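Local structure of RNA-binding protein, putative (Trypanosoma brucei, 6E4O) at residues V6-L11 against H18-H23; V43-P48 against A52-E57. The protein probably binds mRNA through this RNA recognition motif, one domain of the longer kinetoplastid RNA-editing protein TbRGG2, whose RRM binds and remodels RNA. One frame throughout, in Å; residues are numbered along the deposited sequence.

An RNA recognition motif lays two helices on one face of an antiparallel sheet, and the two contacts sample one helix each. Contact 1 sets helix 17-24 on strand 5-9 close to the centre of the chain; contact 2, later in the sequence, joins strand 40-45 to helix 48-57. Their centres lie about 12 Å apart, yet strands 5-9 and 40-45 are sheet neighbours, and Val6 N lies 2.8 Å from Val43 O, probably as a hydrogen bond. Leu20 packs on Val43, and Val6 touches both Phe45 and Ile55. One apolar layer thus runs beneath both helices. RRMs usually bind RNA on the other sheet face, but this one uses several surfaces, and SRSF1-like relatives use the first helix.

Contact 1: residues V6-L11 against H18-H23; sequences VQVSGL and HTLKDH
Leu20 reaches strand 5-9 because its CG stands anti to the backbone N (chi1 178°), while Leu11 meets it with CG anti to its own carbonyl carbon (chi1 -63°). The two leucines cross at about a right angle, methyl against methyl: Leu11 CD2 lies 3.9 Å from Leu20 CD1. That same CD1 branch also approaches Val8, whose CG1 is 4.4 Å away, a looser touch, so a single leucine methyl lies near both the strand and the second residue past its end. All three side chains are buried and the contact is wholly apolar. In the fold this is where the first strand of an RNA recognition motif meets the first helix, near the centre of the domain, with a loop leading from Leu11 toward the helix. Ala41 of strand 40-45 touches both leucines, and Leu20 also packs on Leu63 and Cys33, which bring in two more strands. Within the helix the backbone is held in the usual way, His23 N donating to Thr19 O at 3.1 Å. One turn on from Thr19, the His23 side chain touches Leu63 and Leu68, and its NE2 is hydrogen-bonded to Ser61 OG.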
loop_
_atom_site.group_PDB
_atom_site.type_symbol
_atom_site.label_atom_id
_atom_site.label_comp_id
_atom_site.label_asym_id
_atom_site.label_seq_id
_atom_site.Cartn_x
_atom_site.Cartn_y
_atom_site.Cartn_z
ATOM N N VAL A 6 -1.716 -5.936 3.402
ATOM C CA VAL A 6 -0.870 -5.908 2.212
ATOM C C VAL A 6 0.524 -5.406 2.586
ATOM O O VAL A 6 0.659 -4.387 3.259
ATOM C CB VAL A 6 -1.468 -4.994 1.108
ATOM C CG1 VAL A 6 -0.479 -4.827 -0.056
ATOM C CG2 VAL A 6 -2.808 -5.548 0.610
ATOM N N GLN A 7 1.559 -6.115 2.140
ATOM C CA GLN A 7 2.933 -5.676 2.372
ATOM C C GLN A 7 3.423 -4.903 1.164
ATOM O O GLN A 7 3.379 -5.401 0.046
ATOM C CB GLN A 7 3.848 -6.873 2.631
ATOM C CG GLN A 7 3.384 -7.715 3.814
ATOM C CD GLN A 7 4.099 -9.048 3.892
ATOM O OE1 GLN A 7 5.192 -9.207 3.354
ATOM N NE2 GLN A 7 3.481 -10.021 4.573
ATOM N N VAL A 8 3.894 -3.689 1.406
ATOM C CA VAL A 8 4.322 -2.793 0.329
ATOM C C VAL A 8 5.839 -2.633 0.362
ATOM O O VAL A 8 6.420 -2.442 1.429
ATOM C CB VAL A 8 3.668 -1.418 0.494
ATOM C CG1 VAL A 8 4.055 -0.482 -0.677
ATOM C CG2 VAL A 8 2.160 -1.572 0.567
ATOM N N SER A 9 6.476 -2.730 -0.802
ATOM C CA SER A 9 7.906 -2.465 -0.922
ATOM C C SER A 9 8.133 -1.518 -2.098
ATOM O O SER A 9 7.234 -1.315 -2.909
ATOM C CB SER A 9 8.691 -3.755 -1.134
ATOM O OG SER A 9 8.405 -4.686 -0.098
ATOM N N GLY A 10 9.324 -0.933 -2.169
ATOM C CA GLY A 10 9.693 -0.063 -3.277
ATOM C C GLY A 10 9.384 1.411 -3.099
ATOM O O GLY A 10 9.561 2.193 -4.032
ATOM N N LEU A 11 8.943 1.814 -1.909
ATOM C CA LEU A 11 8.623 3.222 -1.682
ATOM C C LEU A 11 9.837 4.119 -1.915
ATOM O O LEU A 11 10.969 3.738 -1.630
ATOM C CB LEU A 11 8.121 3.446 -0.253
ATOM C CG LEU A 11 6.833 2.770 0.205
ATOM C CD1 LEU A 11 6.729 2.898 1.710
ATOM C CD2 LEU A 11 5.620 3.385 -0.478
ATOM N N HIS A 18 0.894 8.917 4.955
ATOM C CA HIS A 18 -0.373 9.475 4.483
ATOM C C HIS A 18 -0.405 9.548 2.960
ATOM O O HIS A 18 -1.456 9.397 2.341
ATOM C CB HIS A 18 -0.698 10.818 5.153
ATOM C CG HIS A 18 -0.279 12.012 4.359
ATOM N ND1 HIS A 18 0.995 12.537 4.420
ATOM C CD2 HIS A 18 -0.967 12.792 3.490
ATOM C CE1 HIS A 18 1.073 13.586 3.620
ATOM N NE2 HIS A 18 -0.104 13.762 3.043
ATOM N N THR A 19 0.762 9.750 2.362
ATOM C CA THR A 19 0.890 9.713 0.908
ATOM C C THR A 19 0.617 8.313 0.355
ATOM O O THR A 19 -0.063 8.155 -0.661
ATOM C CB THR A 19 2.285 10.186 0.483
ATOM O OG1 THR A 19 2.456 11.540 0.912
ATOM C CG2 THR A 19 2.450 10.102 -1.027
ATOM N N LEU A 20 1.146 7.299 1.029
ATOM C CA LEU A 20 0.874 5.916 0.654
ATOM C C LEU A 20 -0.601 5.605 0.827
ATOM O O LEU A 20 -1.221 4.961 -0.022
ATOM C CB LEU A 20 1.706 4.960 1.504
ATOM C CG LEU A 20 1.448 3.480 1.209
ATOM C CD1 LEU A 20 1.700 3.176 -0.265
ATOM C CD2 LEU A 20 2.328 2.608 2.097
ATOM N N LYS A 21 -1.165 6.063 1.936
ATOM C CA LYS A 21 -2.577 5.835 2.196
ATOM C C LYS A 21 -3.430 6.413 1.069
ATOM O O LYS A 21 -4.335 5.748 0.567
ATOM C CB LYS A 21 -2.998 6.435 3.538
ATOM C CG LYS A 21 -4.486 6.280 3.825
ATOM C CD LYS A 21 -4.850 6.881 5.171
ATOM C CE LYS A 21 -6.347 6.805 5.442
ATOM N NZ LYS A 21 -6.671 7.283 6.816
ATOM N N ASP A 22 -3.144 7.648 0.666
ATOM C CA ASP A 22 -3.920 8.268 -0.403
ATOM C C ASP A 22 -3.800 7.497 -1.712
ATOM O O ASP A 22 -4.779 7.365 -2.453
ATOM C CB ASP A 22 -3.532 9.736 -0.615
ATOM C CG ASP A 22 -4.170 10.660 0.402
ATOM O OD1 ASP A 22 -5.189 10.274 1.013
ATOM O OD2 ASP A 22 -3.652 11.779 0.587
ATOM N N HIS A 23 -2.601 7.007 -2.006
ATOM C CA HIS A 23 -2.381 6.205 -3.201
ATOM C C HIS A 23 -3.265 4.949 -3.176
ATOM O O HIS A 23 -3.904 4.589 -4.170
ATOM C CB HIS A 23 -0.901 5.828 -3.313
ATOM C CG HIS A 23 -0.559 5.081 -4.567
ATOM N ND1 HIS A 23 -0.595 5.661 -5.813
ATOM C CD2 HIS A 23 -0.160 3.800 -4.751
ATOM C CE1 HIS A 23 -0.240 4.763 -6.722
ATOM N NE2 HIS A 23 0.029 3.630 -6.102
#

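Contact 2: residues V43-P48 against A52-E57; sequences VEFVTP and ARAITE
Ala52 O is gripped twice from within its own helix: Thr56 OG1 donates to it at 2.7 Å and Thr56 N at 2.9 Å, the two arriving from opposite faces of the carbonyl plane. The hydroxyl sits above that plane, 37° out of it. At its other end Ala52 ties the segments together, its N donating to Pro48 O over 2.9 Å in a fairly straight bond (157° at the hydrogen), the i to i+4 bond of the helix's first turn. Ala52 CB also lies 3.5 Å from Pro48 O. The apolar part of the contact belongs to Phe45: with CG beside the backbone N (chi1 -67°), it brings the CZ-CE1 side of its ring obliquely onto the Ala54 methyl, CZ lying 3.6 Å from Ala54 CB. Leu24 of helix 17-24 also touches the Phe45 side chain. On the outer side of the helix Arg53 NH2 and Glu57 OE2 form a salt bridge at 3.2 Å, one turn apart. Thr47, in the N-cap position, accepts a hydrogen bond on OG1 from the backbone N of Asp50. Strand 40-45 running through a capped turn into helix 48-57 opens the second βαβ unit of the RNA recognition motif's βαββαβ fold.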
loop_
_atom_site.group_PDB
_atom_site.type_symbol
_atom_site.label_atom_id
_atom_site.label_comp_id
_atom_site.label_asym_id
_atom_site.label_seq_id
_atom_site.Cartn_x
_atom_site.Cartn_y
_atom_site.Cartn_z
ATOM N N VAL A 43 0.055 -2.239 5.272
ATOM C CA VAL A 43 -1.225 -1.581 5.184
ATOM C C VAL A 43 -2.321 -2.603 5.430
ATOM O O VAL A 43 -2.185 -3.760 5.056
ATOM C CB VAL A 43 -1.390 -0.978 3.766
ATOM C CG1 VAL A 43 -2.750 -0.306 3.597
ATOM C CG2 VAL A 43 -0.246 0.003 3.474
ATOM N N GLU A 44 -3.405 -2.177 6.068
ATOM C CA GLU A 44 -4.593 -3.003 6.154
ATOM C C GLU A 44 -5.771 -2.217 5.627
ATOM O O GLU A 44 -5.848 -0.995 5.796
ATOM C CB GLU A 44 -4.864 -3.446 7.589
ATOM C CG GLU A 44 -3.799 -4.359 8.146
ATOM C CD GLU A 44 -4.291 -5.143 9.345
ATOM O OE1 GLU A 44 -5.211 -4.657 10.038
ATOM O OE2 GLU A 44 -3.772 -6.253 9.581
ATOM N N PHE A 45 -6.673 -2.915 4.957
ATOM C CA PHE A 45 -7.873 -2.301 4.418
ATOM C C PHE A 45 -9.057 -2.784 5.234
ATOM O O PHE A 45 -8.958 -3.778 5.961
ATOM C CB PHE A 45 -8.081 -2.717 2.956
ATOM C CG PHE A 45 -7.040 -2.186 2.014
ATOM C CD1 PHE A 45 -5.852 -2.872 1.813
ATOM C CD2 PHE A 45 -7.263 -1.013 1.306
ATOM C CE1 PHE A 45 -4.888 -2.385 0.933
ATOM C CE2 PHE A 45 -6.305 -0.517 0.426
ATOM C CZ PHE A 45 -5.121 -1.204 0.239
ATOM N N VAL A 46 -10.185 -2.102 5.077
ATOM C CA VAL A 46 -11.410 -2.484 5.762
ATOM C C VAL A 46 -11.878 -3.876 5.364
ATOM O O VAL A 46 -12.342 -4.643 6.204
ATOM C CB VAL A 46 -12.530 -1.480 5.474
ATOM C CG1 VAL A 46 -13.829 -1.919 6.146
ATOM C CG2 VAL A 46 -12.118 -0.111 5.963
ATOM N N THR A 47 -11.770 -4.213 4.084
ATOM C CA THR A 47 -12.259 -5.515 3.633
ATOM C C THR A 47 -11.189 -6.317 2.904
ATOM O O THR A 47 -10.228 -5.753 2.377
ATOM C CB THR A 47 -13.474 -5.373 2.698
ATOM O OG1 THR A 47 -13.051 -4.816 1.448
ATOM C CG2 THR A 47 -14.535 -4.468 3.320
ATOM N N PRO A 48 -11.348 -7.646 2.883
ATOM C CA PRO A 48 -10.466 -8.454 2.039
ATOM C C PRO A 48 -10.585 -8.064 0.569
ATOM O O PRO A 48 -9.601 -8.162 -0.154
ATOM C CB PRO A 48 -10.986 -9.876 2.262
ATOM C CG PRO A 48 -11.504 -9.841 3.670
ATOM C CD PRO A 48 -12.175 -8.485 3.772
ATOM N N ALA A 52 -7.565 -7.243 -2.053
ATOM C CA ALA A 52 -7.490 -7.966 -3.323
ATOM C C ALA A 52 -7.408 -7.010 -4.507
ATOM O O ALA A 52 -6.641 -7.231 -5.453
ATOM C CB ALA A 52 -8.695 -8.880 -3.471
ATOM N N ARG A 53 -8.215 -5.958 -4.452
ATOM C CA ARG A 53 -8.219 -4.927 -5.483
ATOM C C ARG A 53 -6.871 -4.205 -5.556
ATOM O O ARG A 53 -6.377 -3.900 -6.652
ATOM C CB ARG A 53 -9.353 -3.935 -5.214
ATOM C CG ARG A 53 -9.551 -2.886 -6.306
ATOM C CD ARG A 53 -10.819 -2.081 -6.067
ATOM N NE ARG A 53 -12.013 -2.924 -6.037
ATOM C CZ ARG A 53 -12.662 -3.341 -7.120
ATOM N NH1 ARG A 53 -13.737 -4.110 -6.995
ATOM N NH2 ARG A 53 -12.242 -2.989 -8.329
ATOM N N ALA A 54 -6.263 -3.935 -4.402
ATOM C CA ALA A 54 -4.977 -3.244 -4.384
ATOM C C ALA A 54 -3.904 -4.090 -5.055
ATOM O O ALA A 54 -3.194 -3.621 -5.935
ATOM C CB ALA A 54 -4.561 -2.859 -2.945
ATOM N N ILE A 55 -3.781 -5.345 -4.642
ATOM C CA ILE A 55 -2.794 -6.229 -5.241
ATOM C C ILE A 55 -3.082 -6.465 -6.733
ATOM O O ILE A 55 -2.171 -6.486 -7.564
ATOM C CB ILE A 55 -2.746 -7.564 -4.478
ATOM C CG1 ILE A 55 -2.179 -7.320 -3.072
ATOM C CG2 ILE A 55 -1.918 -8.598 -5.235
ATOM C CD1 ILE A 55 -2.389 -8.467 -2.126
ATOM N N THR A 56 -4.356 -6.613 -7.072
ATOM C CA THR A 56 -4.748 -6.900 -8.447
ATOM C C THR A 56 -4.489 -5.693 -9.351
ATOM O O THR A 56 -3.866 -5.808 -10.404
ATOM C CB THR A 56 -6.233 -7.287 -8.544
ATOM O OG1 THR A 56 -6.446 -8.522 -7.847
ATOM C CG2 THR A 56 -6.646 -7.473 -10.010
ATOM N N GLU A 57 -4.959 -4.530 -8.927
ATOM C CA GLU A 57 -5.003 -3.380 -9.824
ATOM C C GLU A 57 -3.933 -2.324 -9.579
ATOM O O GLU A 57 -3.733 -1.451 -10.415
ATOM C CB GLU A 57 -6.395 -2.741 -9.793
ATOM C CG GLU A 57 -7.505 -3.715 -10.163
ATOM C CD GLU A 57 -8.795 -3.021 -10.540
ATOM O OE1 GLU A 57 -8.733 -1.875 -11.048
ATOM O OE2 GLU A 57 -9.867 -3.627 -10.342
#